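Local coordinates for protein cytochrome c-552 Ks_3358 (Candidatus Kuenenia stuttgartiensis, PDB 5MXZ) that binds a covalently attached heme c and probably carries electrons as a small c-type cytochrome of an anammox bacterium, at residues A[47-50]-A[51-55]. The protein carries 1 engineered substitution. Residues are numbered along the deposited sequence; the frame is centred on the assembly and turned at random.
With ZN (zinc ion), chain E; ZN (zinc ion), chain H; HEC (heme c), chain B.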
loop_
_atom_site.group_PDB
_atom_site.type_symbol
_atom_site.label_atom_id
_atom_site.label_comp_id
_atom_site.label_asym_id
_atom_site.label_seq_id
_atom_site.Cartn_x
_atom_site.Cartn_y
_atom_site.Cartn_z
ATOM N N GLU A 47 7.933 4.367 7.746
ATOM C CA GLU A 47 8.867 4.874 6.751
ATOM C C GLU A 47 9.029 3.926 5.562
ATOM O O GLU A 47 9.049 4.383 4.421
ATOM C CB GLU A 47 10.214 5.140 7.405
ATOM C CG GLU A 47 11.290 5.629 6.455
ATOM C CD GLU A 47 12.673 5.506 7.047
ATOM O OE1 GLU A 47 13.629 5.213 6.291
ATOM O OE2 GLU A 47 12.811 5.714 8.273
ATOM N N ARG A 48 9.147 2.623 5.840
ATOM C CA ARG A 48 9.215 1.588 4.796
ATOM C C ARG A 48 7.959 1.605 3.924
ATOM O O ARG A 48 8.058 1.547 2.692
ATOM C CB ARG A 48 9.460 0.193 5.412
ATOM C CG ARG A 48 9.403 -0.999 4.453
ATOM C CD ARG A 48 10.690 -1.228 3.649
ATOM N NE ARG A 48 10.873 -0.272 2.553
ATOM C CZ ARG A 48 10.319 -0.359 1.338
ATOM N NH1 ARG A 48 9.511 -1.362 1.013
ATOM N NH2 ARG A 48 10.560 0.582 0.441
ATOM N N ILE A 49 6.795 1.702 4.566
ATOM C CA ILE A 49 5.509 1.811 3.870
ATOM C C ILE A 49 5.482 3.058 2.967
ATOM O O ILE A 49 5.157 2.953 1.779
ATOM C CB ILE A 49 4.304 1.770 4.857
ATOM C CG1 ILE A 49 4.215 0.390 5.549
ATOM C CG2 ILE A 49 2.989 2.096 4.146
ATOM C CD1 ILE A 49 3.364 0.342 6.811
ATOM N N ILE A 50 5.865 4.206 3.530
ATOM C CA ILE A 50 5.911 5.487 2.807
ATOM C C ILE A 50 6.882 5.421 1.620
ATOM O O ILE A 50 6.518 5.814 0.501
ATOM C CB ILE A 50 6.213 6.680 3.766
ATOM C CG1 ILE A 50 5.008 6.926 4.687
ATOM C CG2 ILE A 50 6.544 7.960 2.996
ATOM C CD1 ILE A 50 5.345 7.556 6.029
ATOM N N GLU A 51 8.086 4.898 1.858
ATOM C CA GLU A 51 9.081 4.744 0.791
ATOM C C GLU A 51 8.550 3.865 -0.343
ATOM O O GLU A 51 8.726 4.200 -1.520
ATOM C CB GLU A 51 10.411 4.194 1.316
ATOM C CG GLU A 51 11.526 4.281 0.276
ATOM C CD GLU A 51 12.825 3.614 0.688
ATOM O OE1 GLU A 51 13.890 4.239 0.490
ATOM O OE2 GLU A 51 12.794 2.463 1.176
ATOM N N GLN A 52 7.888 2.766 0.025
ATOM C CA GLN A 52 7.313 1.845 -0.955
ATOM C C GLN A 52 6.262 2.511 -1.836
ATOM O O GLN A 52 6.282 2.322 -3.052
ATOM C CB GLN A 52 6.752 0.593 -0.287
ATOM C CG GLN A 52 6.248 -0.449 -1.284
ATOM C CD GLN A 52 7.358 -1.078 -2.112
ATOM O OE1 GLN A 52 8.466 -1.320 -1.615
ATOM N NE2 GLN A 52 7.067 -1.344 -3.383
ATOM N N ILE A 53 5.359 3.288 -1.230
ATOM C CA ILE A 53 4.344 4.037 -1.992
ATOM C C ILE A 53 5.046 5.062 -2.899
ATOM O O ILE A 53 4.736 5.150 -4.089
ATOM C CB ILE A 53 3.296 4.724 -1.077
ATOM C CG1 ILE A 53 2.624 3.688 -0.165
ATOM C CG2 ILE A 53 2.246 5.484 -1.899
ATOM C CD1 ILE A 53 1.954 4.260 1.070
ATOM N N ASN A 54 6.011 5.791 -2.340
ATOM C CA ASN A 54 6.761 6.801 -3.096
ATOM C C ASN A 54 7.537 6.243 -4.288
ATOM O O ASN A 54 7.428 6.767 -5.407
ATOM C CB ASN A 54 7.710 7.574 -2.178
ATOM C CG ASN A 54 7.006 8.652 -1.377
ATOM O OD1 ASN A 54 5.897 9.089 -1.712
ATOM N ND2 ASN A 54 7.660 9.100 -0.311
ATOM N N GLU A 55 8.293 5.176 -4.056
ATOM C CA GLU A 55 9.269 4.710 -5.041
ATOM C C GLU A 55 8.863 3.463 -5.813
ATOM O O GLU A 55 9.349 3.242 -6.922
ATOM C CB GLU A 55 10.626 4.489 -4.377
ATOM C CG GLU A 55 11.273 5.769 -3.871
ATOM C CD GLU A 55 12.418 5.509 -2.917
ATOM O OE1 GLU A 55 12.800 6.448 -2.193
ATOM O OE2 GLU A 55 12.939 4.368 -2.873
HETATM ZN ZN ZN E . 14.809 6.292 8.449
HETATM ZN ZN ZN H . 15.174 1.827 1.817
HETATM FE FE HEC B . 1.945 -2.029 -3.599
HETATM C CHA HEC B . 4.502 -3.852 -2.196
HETATM C CHB HEC B . 1.402 -0.424 -0.609
HETATM C CHC HEC B . -0.181 0.158 -5.209
HETATM C CHD HEC B . 1.899 -4.128 -6.298
HETATM N NA HEC B . 2.836 -2.107 -1.712
HETATM C C1A HEC B . 3.795 -2.943 -1.290
HETATM C C2A HEC B . 4.195 -2.791 0.124
HETATM C C3A HEC B . 3.275 -1.756 0.613
HETATM C C4A HEC B . 2.485 -1.429 -0.605
HETATM C CMA HEC B . 3.181 -1.171 2.002
HETATM C CAA HEC B . 5.248 -3.589 0.846
HETATM C CBA HEC B . 6.523 -2.900 1.253
HETATM C CGA HEC B . 7.266 -3.870 2.152
HETATM O O1A HEC B . 6.814 -5.016 2.374
HETATM O O2A HEC B . 8.329 -3.485 2.651
HETATM N NB HEC B . 0.810 -0.374 -3.011
HETATM C C1B HEC B . 0.678 0.132 -1.759
HETATM C C2B HEC B . -0.220 1.314 -1.627
HETATM C C3B HEC B . -0.667 1.458 -3.019
HETATM C C4B HEC B . -0.004 0.378 -3.769
HETATM C CMB HEC B . -0.578 2.110 -0.398
HETATM C CAB HEC B . -1.569 2.474 -3.582
HETATM C CBB HEC B . -1.039 3.891 -3.606
HETATM N NC HEC B . 1.019 -1.972 -5.472
HETATM C C1C HEC B . 0.144 -1.066 -5.952
HETATM C C2C HEC B . -0.392 -1.346 -7.316
HETATM C C3C HEC B . 0.262 -2.628 -7.617
HETATM C C4C HEC B . 1.071 -2.929 -6.417
HETATM C CMC HEC B . -1.352 -0.528 -8.142
HETATM C CAC HEC B . 0.104 -3.477 -8.839
HETATM C CBC HEC B . 0.492 -2.910 -10.181
HETATM N ND HEC B . 3.051 -3.696 -4.166
HETATM C C1D HEC B . 2.917 -4.433 -5.284
HETATM C C2D HEC B . 3.862 -5.564 -5.414
HETATM C C3D HEC B . 4.638 -5.482 -4.170
HETATM C C4D HEC B . 4.037 -4.310 -3.500
HETATM C CMD HEC B . 3.985 -6.567 -6.531
HETATM C CAD HEC B . 5.788 -6.326 -3.695
HETATM C CBD HEC B . 7.038 -5.487 -4.010
HETATM C CGD HEC B . 7.971 -5.247 -2.833
HETATM O O1D HEC B . 9.098 -4.746 -3.062
HETATM O O2D HEC B . 7.626 -5.543 -1.664
HETATM O O HOH W 1 10.580 0.942 -2.380
HETATM O O HOH W 2 12.841 1.818 4.166
#
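Residues 47-50 and 51-55 are consecutive turns of helix 46-55, in which the N-H groups of E51, Q52, I53 and N54 donate to the carbonyls of E47, R48, I49 and I50, four residues earlier; E51 N to E47 O spans 2.8 Å. Bends at chi2 (81°) and chi3 (-76°) carry the R48 guanidinium along the helix to the next turn, within reach of E51 and Q52. Its NH1 gives a nearly straight bond to Q52 OE1 (2.8 Å), landing on a lone pair in the amide plane, although the two flat groups stand almost perpendicular (82°). The same NH1 donates to heme propionate oxygen O2A at 2.9 Å, while NH2 forms a salt bridge with E51 OE2 at 3.0 Å, meeting it on the anti side and somewhat out of the carboxylate plane. All three acceptors lie round the guanidinium edge; one water joins NH2 to Q52 OE1, another NE to E51 OE2, and together these partners should hold the group's rotation. E51 OE2 also makes a long contact with a zinc ion, 2.5 Å, whereas E47 OE2 binds another at 2.1 Å. Q52 lays CG against the heme, 3.4 Å from C2A of the porphyrin, and its NE2 is hydrogen-bonded to T57 OG1, which also hydrogen-bonds to the heme. Next to it, I49 CG2 and I53 CD1 lie side by side at 3.9 Å and approach heme methyls CMA and CMB. The helix thus forms one wall of the cytochrome c heme pocket, with Q52 touching the axial ligand M61. I50 and N54 rest on V73 of helix 70-75, which I53 also touches, and I49 and I50 meet V77 of helix 77-80.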